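Local coordinates for protein Plm1 (Streptomyces sp. HK803, PDB 4HXY) that probably reduces, with NADPH, the beta-keto group of the chain made by the first phoslactomycin polyketide synthase module, as its ketoreductase domain, at residues P269-A277 / L311-F320; V359-G367 / T384-M395. All coordinates share one frame; numbering follows the deposited sequence.

Interaction 1: residues P269-A277 / L311-F320; sequences PVRTVVHAA and LPDLDDFVLF. With NDP (NADPH dihydro-nicotinamide-adenine-dinucleotide phosphate), chain C.
Val273 and Val318 lie at the middle of a parallel strand pair, 270-275 beside 316-320, whose axes run 4.8 Å apart and 5° from parallel. The backbone bonds alternate in the parallel pattern. Val273 N donates to Asp316 O, and Val318 N returns a bond to Val273 O. His275 N then donates to Val318 O at 2.8 Å, and Phe320 N reaches His275 O. Just before strand 316-320, Asp315 N donates to Arg271 O.

The apolar contacts fall on two faces. On the face with Val273 and Phe317, Val273 CG2 touches Leu311 CD1 at 3.5 Å and Leu314 CD1 at 3.8 Å. With chi1 at 170°, CG1 is anti to the backbone N and CG2 is the branch turned to the two leucines. On the other face the Val274 and Val318 side chains run alongside each other in the same direction, and Val274 CG1 reaches Phe320 CE1 at 3.9 Å.

Polar side chains gather at the start of the pair. The Arg271 chain bends at chi2 and chi3, bringing one guanidinium face over Asp315 N. Its NH2 forms a salt bridge with Asp315 OD1 at 2.9 Å, the two planes standing 84° apart; its NH1 bonds weakly to Asp313 O. One water links Thr272 OG1 to Asp315 OD2, and a second to Asp316 OD2. Asp316 also pairs with Arg355.

At the far end NADPH O3D donates to Ala276 O at 3.1 Å, and Ala277 CB packs against the adenine. Parallel strands whose C-terminal ends meet the dinucleotide are characteristic of the Rossmann fold of short-chain dehydrogenases/reductases.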
loop_
_atom_site.group_PDB
_atom_site.type_symbol
_atom_site.label_atom_id
_atom_site.label_comp_id
_atom_site.label_asym_id
_atom_site.label_seq_id
_atom_site.Cartn_x
_atom_site.Cartn_y
_atom_site.Cartn_z
ATOM N N PRO A 269 -29.393 3.523 1.761
ATOM C CA PRO A 269 -28.149 3.564 0.975
ATOM C C PRO A 269 -26.909 3.300 1.839
ATOM O O PRO A 269 -26.900 3.641 3.017
ATOM C CB PRO A 269 -28.138 4.990 0.421
ATOM C CG PRO A 269 -28.940 5.775 1.396
ATOM C CD PRO A 269 -30.017 4.859 1.850
ATOM N N VAL A 270 -25.894 2.664 1.250
ATOM C CA VAL A 270 -24.597 2.485 1.901
ATOM C C VAL A 270 -24.091 3.853 2.303
ATOM O O VAL A 270 -24.035 4.756 1.462
ATOM C CB VAL A 270 -23.556 1.785 0.971
ATOM C CG1 VAL A 270 -22.154 1.755 1.636
ATOM C CG2 VAL A 270 -24.030 0.387 0.606
ATOM N N ARG A 271 -23.765 4.000 3.592
ATOM C CA ARG A 271 -23.193 5.235 4.151
ATOM C C ARG A 271 -21.749 5.080 4.625
ATOM O O ARG A 271 -21.026 6.058 4.679
ATOM C CB ARG A 271 -24.054 5.754 5.317
ATOM C CG ARG A 271 -25.525 6.024 4.951
ATOM C CD ARG A 271 -25.641 6.998 3.798
ATOM N NE ARG A 271 -25.008 8.281 4.125
ATOM C CZ ARG A 271 -24.318 9.039 3.273
ATOM N NH1 ARG A 271 -24.131 8.664 2.009
ATOM N NH2 ARG A 271 -23.797 10.180 3.699
ATOM N N THR A 272 -21.337 3.858 4.965
ATOM C CA THR A 272 -19.964 3.579 5.406
ATOM C C THR A 272 -19.481 2.330 4.698
ATOM O O THR A 272 -20.228 1.352 4.546
ATOM C CB THR A 272 -19.865 3.393 6.937
ATOM O OG1 THR A 272 -20.070 4.649 7.593
ATOM C CG2 THR A 272 -18.493 2.817 7.366
ATOM N N VAL A 273 -18.233 2.381 4.246
ATOM C CA VAL A 273 -17.552 1.208 3.729
ATOM C C VAL A 273 -16.317 0.932 4.566
ATOM O O VAL A 273 -15.521 1.833 4.820
ATOM C CB VAL A 273 -17.102 1.426 2.294
ATOM C CG1 VAL A 273 -16.180 0.283 1.869
ATOM C CG2 VAL A 273 -18.314 1.537 1.372
ATOM N N VAL A 274 -16.150 -0.322 4.971
ATOM C CA VAL A 274 -14.890 -0.793 5.525
ATOM C C VAL A 274 -14.414 -1.885 4.576
ATOM O O VAL A 274 -15.097 -2.886 4.390
ATOM C CB VAL A 274 -15.028 -1.367 6.934
ATOM C CG1 VAL A 274 -13.650 -1.878 7.418
ATOM C CG2 VAL A 274 -15.564 -0.299 7.877
ATOM N N HIS A 275 -13.276 -1.657 3.932
ATOM C CA HIS A 275 -12.803 -2.564 2.888
ATOM C C HIS A 275 -11.710 -3.458 3.442
ATOM O O HIS A 275 -10.553 -3.051 3.524
ATOM C CB HIS A 275 -12.312 -1.753 1.693
ATOM C CG HIS A 275 -11.797 -2.557 0.540
ATOM N ND1 HIS A 275 -12.521 -3.577 -0.050
ATOM C CD2 HIS A 275 -10.664 -2.424 -0.191
ATOM C CE1 HIS A 275 -11.827 -4.065 -1.067
ATOM N NE2 HIS A 275 -10.711 -3.359 -1.201
ATOM N N ALA A 276 -12.091 -4.682 3.809
ATOM C CA ALA A 276 -11.156 -5.680 4.323
ATOM C C ALA A 276 -10.989 -6.885 3.396
ATOM O O ALA A 276 -10.263 -7.825 3.739
ATOM C CB ALA A 276 -11.565 -6.119 5.700
ATOM N N ALA A 277 -11.600 -6.857 2.218
ATOM C CA ALA A 277 -11.380 -7.912 1.219
ATOM C C ALA A 277 -9.934 -7.909 0.743
ATOM O O ALA A 277 -9.356 -6.863 0.449
ATOM C CB ALA A 277 -12.316 -7.741 0.024
ATOM N N LEU A 311 -19.609 4.686 -5.039
ATOM C CA LEU A 311 -20.066 5.291 -3.783
ATOM C C LEU A 311 -19.391 6.638 -3.536
ATOM O O LEU A 311 -18.550 6.764 -2.653
ATOM C CB LEU A 311 -19.766 4.340 -2.633
ATOM C CG LEU A 311 -20.594 3.063 -2.649
ATOM C CD1 LEU A 311 -20.085 2.069 -1.643
ATOM C CD2 LEU A 311 -22.076 3.413 -2.380
ATOM N N PRO A 312 -19.733 7.659 -4.332
ATOM C CA PRO A 312 -19.137 8.999 -4.173
ATOM C C PRO A 312 -19.530 9.757 -2.913
ATOM O O PRO A 312 -18.819 10.696 -2.542
ATOM C CB PRO A 312 -19.675 9.764 -5.388
ATOM C CG PRO A 312 -20.953 9.072 -5.738
ATOM C CD PRO A 312 -20.690 7.611 -5.454
ATOM N N ASP A 313 -20.639 9.364 -2.281
ATOM C CA ASP A 313 -21.202 10.071 -1.137
ATOM C C ASP A 313 -21.251 9.111 0.054
ATOM O O ASP A 313 -22.184 8.316 0.179
ATOM C CB ASP A 313 -22.620 10.574 -1.467
ATOM C CG ASP A 313 -22.674 11.398 -2.750
ATOM O OD1 ASP A 313 -21.757 12.224 -2.954
ATOM O OD2 ASP A 313 -23.618 11.208 -3.566
ATOM N N LEU A 314 -20.220 9.129 0.884
ATOM C CA LEU A 314 -20.173 8.283 2.085
ATOM C C LEU A 314 -19.761 9.112 3.281
ATOM O O LEU A 314 -19.003 10.084 3.138
ATOM C CB LEU A 314 -19.150 7.160 1.932
ATOM C CG LEU A 314 -19.393 6.148 0.821
ATOM C CD1 LEU A 314 -18.146 5.270 0.603
ATOM C CD2 LEU A 314 -20.626 5.317 1.163
ATOM N N ASP A 315 -20.235 8.703 4.453
ATOM C CA ASP A 315 -19.799 9.244 5.734
ATOM C C ASP A 315 -18.349 8.850 6.029
ATOM O O ASP A 315 -17.610 9.612 6.671
ATOM C CB ASP A 315 -20.669 8.713 6.886
ATOM C CG ASP A 315 -22.119 9.222 6.838
ATOM O OD1 ASP A 315 -22.363 10.258 6.209
ATOM O OD2 ASP A 315 -23.000 8.583 7.457
ATOM N N ASP A 316 -17.991 7.623 5.637
ATOM C CA ASP A 316 -16.669 7.061 5.863
ATOM C C ASP A 316 -16.317 6.020 4.815
ATOM O O ASP A 316 -17.182 5.274 4.351
ATOM C CB ASP A 316 -16.583 6.436 7.263
ATOM C CG ASP A 316 -16.336 7.463 8.325
ATOM O OD1 ASP A 316 -15.321 8.202 8.217
ATOM O OD2 ASP A 316 -17.174 7.552 9.253
ATOM N N PHE A 317 -15.043 5.990 4.459
ATOM C CA PHE A 317 -14.493 5.050 3.487
ATOM C C PHE A 317 -13.163 4.604 4.066
ATOM O O PHE A 317 -12.185 5.366 4.023
ATOM C CB PHE A 317 -14.319 5.788 2.157
ATOM C CG PHE A 317 -13.861 4.939 1.003
ATOM C CD1 PHE A 317 -14.766 4.283 0.201
ATOM C CD2 PHE A 317 -12.533 4.904 0.651
ATOM C CE1 PHE A 317 -14.352 3.538 -0.903
ATOM C CE2 PHE A 317 -12.109 4.166 -0.465
ATOM C CZ PHE A 317 -13.023 3.468 -1.222
ATOM N N VAL A 318 -13.159 3.395 4.628
ATOM C CA VAL A 318 -12.084 2.918 5.485
ATOM C C VAL A 318 -11.404 1.752 4.794
ATOM O O VAL A 318 -12.024 0.720 4.542
ATOM C CB VAL A 318 -12.600 2.479 6.861
ATOM C CG1 VAL A 318 -11.444 2.062 7.789
ATOM C CG2 VAL A 318 -13.397 3.631 7.510
ATOM N N LEU A 319 -10.133 1.932 4.493
ATOM C CA LEU A 319 -9.341 0.878 3.830
ATOM C C LEU A 319 -8.392 0.179 4.809
ATOM O O LEU A 319 -7.669 0.830 5.545
ATOM C CB LEU A 319 -8.558 1.495 2.668
ATOM C CG LEU A 319 -9.413 2.252 1.647
ATOM C CD1 LEU A 319 -8.543 2.907 0.562
ATOM C CD2 LEU A 319 -10.455 1.363 1.010
ATOM N N PHE A 320 -8.427 -1.155 4.838
ATOM C CA PHE A 320 -7.499 -1.921 5.657
ATOM C C PHE A 320 -6.261 -2.265 4.844
ATOM O O PHE A 320 -6.270 -3.170 3.992
ATOM C CB PHE A 320 -8.176 -3.170 6.193
ATOM C CG PHE A 320 -8.908 -2.963 7.490
ATOM C CD1 PHE A 320 -9.464 -1.744 7.834
ATOM C CD2 PHE A 320 -8.987 -4.003 8.397
ATOM C CE1 PHE A 320 -10.111 -1.560 9.057
ATOM C CE2 PHE A 320 -9.622 -3.832 9.632
ATOM C CZ PHE A 320 -10.201 -2.615 9.954
HETATM P PA NDP C . -9.179 -13.082 5.931
HETATM O O1A NDP C . -9.722 -13.736 7.157
HETATM O O2A NDP C . -8.631 -13.953 4.841
HETATM O O5B NDP C . -10.305 -12.140 5.301
HETATM C C5B NDP C . -10.228 -11.746 3.947
HETATM C C4B NDP C . -11.625 -11.651 3.408
HETATM O O4B NDP C . -11.603 -11.205 2.067
HETATM C C3B NDP C . -12.343 -12.979 3.381
HETATM O O3B NDP C . -13.638 -12.784 3.982
HETATM C C2B NDP C . -12.480 -13.331 1.917
HETATM O O2B NDP C . -13.664 -14.096 1.834
HETATM C C1B NDP C . -12.552 -11.931 1.314
HETATM N N9A NDP C . -12.284 -11.824 -0.114
HETATM C C8A NDP C . -11.149 -12.197 -0.802
HETATM N N7A NDP C . -11.331 -11.940 -2.115
HETATM C C5A NDP C . -12.572 -11.376 -2.275
HETATM C C6A NDP C . -13.277 -10.906 -3.371
HETATM N N6A NDP C . -12.819 -10.916 -4.619
HETATM N N1A NDP C . -14.550 -10.405 -3.161
HETATM C C2A NDP C . -15.090 -10.338 -1.882
HETATM N N3A NDP C . -14.405 -10.804 -0.790
HETATM C C4A NDP C . -13.159 -11.305 -1.006
HETATM O O3 NDP C . -8.010 -12.039 6.303
HETATM P PN NDP C . -7.957 -11.006 7.503
HETATM O O1N NDP C . -6.724 -11.310 8.263
HETATM O O2N NDP C . -9.230 -10.868 8.239
HETATM O O5D NDP C . -7.574 -9.636 6.774
HETATM C C5D NDP C . -8.549 -8.810 6.192
HETATM C C4D NDP C . -7.857 -7.578 5.632
HETATM O O4D NDP C . -6.986 -7.014 6.597
HETATM C C3D NDP C . -7.003 -7.903 4.430
HETATM O O3D NDP C . -7.256 -6.974 3.420
HETATM C C2D NDP C . -5.575 -7.758 4.913
HETATM O O2D NDP C . -4.676 -7.380 3.892
HETATM C C1D NDP C . -5.721 -6.745 6.030
HETATM N N1N NDP C . -4.688 -6.911 7.061
HETATM C C2N NDP C . -4.714 -7.979 7.912
HETATM C C3N NDP C . -3.667 -8.252 8.794
HETATM C C7N NDP C . -3.734 -9.364 9.766
HETATM O O7N NDP C . -2.740 -9.385 10.719
HETATM N N7N NDP C . -4.633 -10.337 9.754
HETATM C C4N NDP C . -2.652 -7.167 9.033
HETATM C C5N NDP C . -2.720 -6.036 8.061
HETATM C C6N NDP C . -3.735 -5.940 7.139
HETATM P P2B NDP C . -14.056 -14.974 0.555
HETATM O O1X NDP C . -15.286 -15.737 0.988
HETATM O O2X NDP C . -12.908 -15.919 0.172
HETATM O O3X NDP C . -14.312 -14.101 -0.604
HETATM O O HOH W 1 -24.445 6.073 -0.845
HETATM O O HOH W 2 -22.412 5.726 8.167
HETATM O O HOH W 3 -19.479 6.347 9.551
#

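Interaction 2: residues V359-G367 / T384-M395; sequences VAWGPWAGG and TPLLVPAALQAM. With NDP (NADPH dihydro-nicotinamide-adenine-dinucleotide phosphate), chain C.
The Trp364 ring carries Ala391 CB on one face, a CH-pi contact 3.4 Å from the centroid of the six-membered ring and 7° off its normal. Leu392 CD2 lies at the ring edge, near CH2. Trp361 CB and Gly362 O also lie at its edge, in plane. The Trp361 ring is covered on both faces by its own segment: Val359 CG1 sits over the centre of one, and Trp364 NE1 lies over the rim of the other. Met395 N and Ala394 CB meet its edge. Trp361 CH2 comes within 3.3 Å of Ala391 O, and Leu386 CD1 meets Trp361 CE3 at 3.9 Å.

Two nearly straight backbone bonds, the pattern of a single bridge, join the loop after strand 359-361 to the residues before helix 388-395. Leu386 N donates to Pro363 O at 2.8 Å, and Ala365 N donates to Leu386 O. In this Rossmann-type ketoreductase the bridged loop also lines the nicotinamide pocket. Trp364 N, between the two bridge bonds, donates to the carboxamide O7N of NADPH at 2.8 Å.

Pro363 O has further partners. Pro385 CA makes a CA-H...O contact with it, and a water donates to both Pro363 O and Thr384 O. Beside the bridge, Ala365 CB packs on Pro385 CB at 4.0 Å. A chi1 of 172° puts Val388 CG1 anti to the backbone N and turns CG2 to Ala365 O, at 3.5 Å.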
loop_
_atom_site.group_PDB
_atom_site.type_symbol
_atom_site.label_atom_id
_atom_site.label_comp_id
_atom_site.label_asym_id
_atom_site.label_seq_id
_atom_site.Cartn_x
_atom_site.Cartn_y
_atom_site.Cartn_z
ATOM N N VAL A 359 -5.674 2.582 6.872
ATOM C CA VAL A 359 -4.843 2.263 8.038
ATOM C C VAL A 359 -3.919 1.126 7.639
ATOM O O VAL A 359 -4.397 0.047 7.278
ATOM C CB VAL A 359 -5.675 1.828 9.263
ATOM C CG1 VAL A 359 -4.776 1.503 10.444
ATOM C CG2 VAL A 359 -6.659 2.931 9.689
ATOM N N ALA A 360 -2.609 1.375 7.726
ATOM C CA ALA A 360 -1.598 0.359 7.406
ATOM C C ALA A 360 -1.308 -0.413 8.692
ATOM O O ALA A 360 -0.502 -0.013 9.521
ATOM C CB ALA A 360 -0.367 1.016 6.832
ATOM N N TRP A 361 -2.031 -1.506 8.875
ATOM C CA TRP A 361 -1.904 -2.330 10.055
ATOM C C TRP A 361 -0.657 -3.239 10.082
ATOM O O TRP A 361 -0.298 -3.897 9.084
ATOM C CB TRP A 361 -3.094 -3.265 10.133
ATOM C CG TRP A 361 -4.416 -2.594 10.223
ATOM C CD1 TRP A 361 -5.389 -2.563 9.270
ATOM C CD2 TRP A 361 -4.962 -1.964 11.375
ATOM N NE1 TRP A 361 -6.486 -1.905 9.743
ATOM C CE2 TRP A 361 -6.248 -1.527 11.038
ATOM C CE3 TRP A 361 -4.467 -1.690 12.634
ATOM C CZ2 TRP A 361 -7.061 -0.836 11.939
ATOM C CZ3 TRP A 361 -5.267 -1.035 13.539
ATOM C CH2 TRP A 361 -6.550 -0.595 13.183
ATOM N N GLY A 362 -0.051 -3.318 11.257
ATOM C CA GLY A 362 0.724 -4.499 11.612
ATOM C C GLY A 362 -0.155 -5.710 11.840
ATOM O O GLY A 362 -1.375 -5.652 11.699
ATOM N N PRO A 363 0.460 -6.837 12.213
ATOM C CA PRO A 363 -0.287 -8.054 12.409
ATOM C C PRO A 363 -1.283 -7.890 13.539
ATOM O O PRO A 363 -1.020 -7.167 14.509
ATOM C CB PRO A 363 0.790 -9.083 12.759
ATOM C CG PRO A 363 1.954 -8.276 13.242
ATOM C CD PRO A 363 1.904 -7.018 12.447
ATOM N N TRP A 364 -2.435 -8.538 13.385
ATOM C CA TRP A 364 -3.429 -8.644 14.452
ATOM C C TRP A 364 -3.426 -10.029 15.065
ATOM O O TRP A 364 -3.213 -11.029 14.384
ATOM C CB TRP A 364 -4.828 -8.489 13.874
ATOM C CG TRP A 364 -5.268 -7.101 13.472
ATOM C CD1 TRP A 364 -4.573 -6.173 12.730
ATOM C CD2 TRP A 364 -6.562 -6.544 13.705
ATOM N NE1 TRP A 364 -5.360 -5.061 12.519
ATOM C CE2 TRP A 364 -6.589 -5.268 13.097
ATOM C CE3 TRP A 364 -7.694 -6.991 14.384
ATOM C CZ2 TRP A 364 -7.700 -4.437 13.163
ATOM C CZ3 TRP A 364 -8.822 -6.166 14.421
ATOM C CH2 TRP A 364 -8.810 -4.901 13.816
ATOM N N ALA A 365 -3.716 -10.083 16.350
ATOM C CA ALA A 365 -4.009 -11.344 17.034
ATOM C C ALA A 365 -5.429 -11.763 16.670
ATOM O O ALA A 365 -6.197 -10.965 16.130
ATOM C CB ALA A 365 -3.900 -11.132 18.547
ATOM N N GLY A 366 -5.786 -13.010 16.967
ATOM C CA GLY A 366 -7.213 -13.410 16.998
ATOM C C GLY A 366 -7.851 -13.965 15.736
ATOM O O GLY A 366 -9.095 -13.977 15.607
ATOM N N GLY A 367 -7.025 -14.419 14.798
ATOM C CA GLY A 367 -7.527 -15.106 13.596
ATOM C C GLY A 367 -7.466 -14.263 12.340
ATOM O O GLY A 367 -7.218 -13.059 12.395
ATOM N N THR A 384 4.765 -7.760 17.157
ATOM C CA THR A 384 3.871 -8.455 18.056
ATOM C C THR A 384 2.455 -8.224 17.540
ATOM O O THR A 384 2.074 -7.088 17.279
ATOM C CB THR A 384 4.019 -7.938 19.486
ATOM O OG1 THR A 384 5.386 -8.103 19.905
ATOM C CG2 THR A 384 3.082 -8.684 20.450
ATOM N N PRO A 385 1.679 -9.293 17.392
ATOM C CA PRO A 385 0.287 -9.073 16.967
ATOM C C PRO A 385 -0.481 -8.153 17.913
ATOM O O PRO A 385 -0.368 -8.291 19.141
ATOM C CB PRO A 385 -0.298 -10.486 16.932
ATOM C CG PRO A 385 0.882 -11.349 16.626
ATOM C CD PRO A 385 2.019 -10.724 17.406
ATOM N N LEU A 386 -1.253 -7.219 17.338
ATOM C CA LEU A 386 -2.055 -6.284 18.132
ATOM C C LEU A 386 -3.191 -7.072 18.737
ATOM O O LEU A 386 -3.813 -7.868 18.046
ATOM C CB LEU A 386 -2.664 -5.214 17.236
ATOM C CG LEU A 386 -1.697 -4.216 16.623
ATOM C CD1 LEU A 386 -2.354 -3.484 15.419
ATOM C CD2 LEU A 386 -1.202 -3.246 17.697
ATOM N N LEU A 387 -3.479 -6.839 20.008
ATOM C CA LEU A 387 -4.676 -7.426 20.607
ATOM C C LEU A 387 -5.919 -6.761 20.014
ATOM O O LEU A 387 -5.901 -5.589 19.650
ATOM C CB LEU A 387 -4.619 -7.300 22.129
ATOM C CG LEU A 387 -3.357 -7.886 22.767
ATOM C CD1 LEU A 387 -3.504 -7.882 24.281
ATOM C CD2 LEU A 387 -3.096 -9.274 22.228
ATOM N N VAL A 388 -6.985 -7.534 19.859
ATOM C CA VAL A 388 -8.164 -7.053 19.167
ATOM C C VAL A 388 -8.766 -5.776 19.783
ATOM O O VAL A 388 -9.098 -4.848 19.056
ATOM C CB VAL A 388 -9.205 -8.175 18.982
ATOM C CG1 VAL A 388 -10.481 -7.574 18.433
ATOM C CG2 VAL A 388 -8.650 -9.262 18.040
ATOM N N PRO A 389 -8.878 -5.697 21.126
ATOM C CA PRO A 389 -9.398 -4.439 21.662
ATOM C C PRO A 389 -8.544 -3.217 21.301
ATOM O O PRO A 389 -9.077 -2.136 20.981
ATOM C CB PRO A 389 -9.379 -4.672 23.183
ATOM C CG PRO A 389 -9.401 -6.193 23.333
ATOM C CD PRO A 389 -8.595 -6.686 22.184
ATOM N N ALA A 390 -7.227 -3.389 21.362
ATOM C CA ALA A 390 -6.296 -2.310 21.039
ATOM C C ALA A 390 -6.417 -1.916 19.571
ATOM O O ALA A 390 -6.366 -0.726 19.227
ATOM C CB ALA A 390 -4.871 -2.727 21.354
ATOM N N ALA A 391 -6.540 -2.909 18.693
ATOM C CA ALA A 391 -6.642 -2.638 17.271
ATOM C C ALA A 391 -7.926 -1.885 16.936
ATOM O O ALA A 391 -7.939 -0.920 16.170
ATOM C CB ALA A 391 -6.569 -3.939 16.480
ATOM N N LEU A 392 -9.029 -2.341 17.520
ATOM C CA LEU A 392 -10.312 -1.706 17.257
ATOM C C LEU A 392 -10.349 -0.273 17.797
ATOM O O LEU A 392 -10.976 0.616 17.187
ATOM C CB LEU A 392 -11.451 -2.563 17.832
ATOM C CG LEU A 392 -11.741 -3.850 17.057
ATOM C CD1 LEU A 392 -12.699 -4.758 17.855
ATOM C CD2 LEU A 392 -12.296 -3.570 15.661
ATOM N N GLN A 393 -9.714 -0.032 18.939
ATOM C CA GLN A 393 -9.644 1.322 19.472
ATOM C C GLN A 393 -8.833 2.203 18.530
ATOM O O GLN A 393 -9.241 3.323 18.212
ATOM C CB GLN A 393 -9.045 1.354 20.871
ATOM C CG GLN A 393 -8.882 2.762 21.416
ATOM C CD GLN A 393 -10.200 3.431 21.721
ATOM O OE1 GLN A 393 -10.862 3.099 22.709
ATOM N NE2 GLN A 393 -10.590 4.390 20.881
ATOM N N ALA A 394 -7.717 1.679 18.028
ATOM C CA ALA A 394 -6.910 2.450 17.086
ATOM C C ALA A 394 -7.661 2.712 15.793
ATOM O O ALA A 394 -7.518 3.769 15.195
ATOM C CB ALA A 394 -5.567 1.730 16.811
ATOM N N MET A 395 -8.483 1.748 15.361
ATOM C CA MET A 395 -9.338 1.954 14.194
ATOM C C MET A 395 -10.272 3.154 14.377
ATOM O O MET A 395 -10.364 4.003 13.504
ATOM C CB MET A 395 -10.151 0.701 13.886
ATOM C CG MET A 395 -11.040 0.866 12.664
ATOM S SD MET A 395 -12.183 -0.513 12.476
ATOM C CE MET A 395 -13.316 -0.161 13.828
HETATM P PA NDP C . -9.179 -13.082 5.931
HETATM O O1A NDP C . -9.722 -13.736 7.157
HETATM O O2A NDP C . -8.631 -13.953 4.841
HETATM O O5B NDP C . -10.305 -12.140 5.301
HETATM C C5B NDP C . -10.228 -11.746 3.947
HETATM C C4B NDP C . -11.625 -11.651 3.408
HETATM O O4B NDP C . -11.603 -11.205 2.067
HETATM C C3B NDP C . -12.343 -12.979 3.381
HETATM O O3B NDP C . -13.638 -12.784 3.982
HETATM C C2B NDP C . -12.480 -13.331 1.917
HETATM O O2B NDP C . -13.664 -14.096 1.834
HETATM C C1B NDP C . -12.552 -11.931 1.314
HETATM N N9A NDP C . -12.284 -11.824 -0.114
HETATM C C8A NDP C . -11.149 -12.197 -0.802
HETATM N N7A NDP C . -11.331 -11.940 -2.115
HETATM C C5A NDP C . -12.572 -11.376 -2.275
HETATM C C6A NDP C . -13.277 -10.906 -3.371
HETATM N N6A NDP C . -12.819 -10.916 -4.619
HETATM N N1A NDP C . -14.550 -10.405 -3.161
HETATM C C2A NDP C . -15.090 -10.338 -1.882
HETATM N N3A NDP C . -14.405 -10.804 -0.790
HETATM C C4A NDP C . -13.159 -11.305 -1.006
HETATM O O3 NDP C . -8.010 -12.039 6.303
HETATM P PN NDP C . -7.957 -11.006 7.503
HETATM O O1N NDP C . -6.724 -11.310 8.263
HETATM O O2N NDP C . -9.230 -10.868 8.239
HETATM O O5D NDP C . -7.574 -9.636 6.774
HETATM C C5D NDP C . -8.549 -8.810 6.192
HETATM C C4D NDP C . -7.857 -7.578 5.632
HETATM O O4D NDP C . -6.986 -7.014 6.597
HETATM C C3D NDP C . -7.003 -7.903 4.430
HETATM O O3D NDP C . -7.256 -6.974 3.420
HETATM C C2D NDP C . -5.575 -7.758 4.913
HETATM O O2D NDP C . -4.676 -7.380 3.892
HETATM C C1D NDP C . -5.721 -6.745 6.030
HETATM N N1N NDP C . -4.688 -6.911 7.061
HETATM C C2N NDP C . -4.714 -7.979 7.912
HETATM C C3N NDP C . -3.667 -8.252 8.794
HETATM C C7N NDP C . -3.734 -9.364 9.766
HETATM O O7N NDP C . -2.740 -9.385 10.719
HETATM N N7N NDP C . -4.633 -10.337 9.754
HETATM C C4N NDP C . -2.652 -7.167 9.033
HETATM C C5N NDP C . -2.720 -6.036 8.061
HETATM C C6N NDP C . -3.735 -5.940 7.139
HETATM P P2B NDP C . -14.056 -14.974 0.555
HETATM O O1X NDP C . -15.286 -15.737 0.988
HETATM O O2X NDP C . -12.908 -15.919 0.172
HETATM O O3X NDP C . -14.312 -14.101 -0.604
HETATM O O HOH W 4 1.381 -5.439 15.169
#

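Interactions 1 and 2 have centres 20 Å apart and meet at neighbouring strands, 316-322 and 357-361. A probable hydrogen bond of 3.0 Å joins Leu319 O to Val359 N. Phe320 of interaction 1 packs into interaction 2. Its ring stands edge-to-face with that of Trp361, with Phe320 CG 3.5 Å from Trp361 NE1, and Phe320 CZ lies 3.8 Å from Met395 SD. Both contacts touch NADPH, at different parts. Segment 269-277 meets the adenine and both riboses, while segment 359-367 meets the nicotinamide and its carboxamide. Phe320 lies between them, its ring edge near O4D of the nicotinamide ribose.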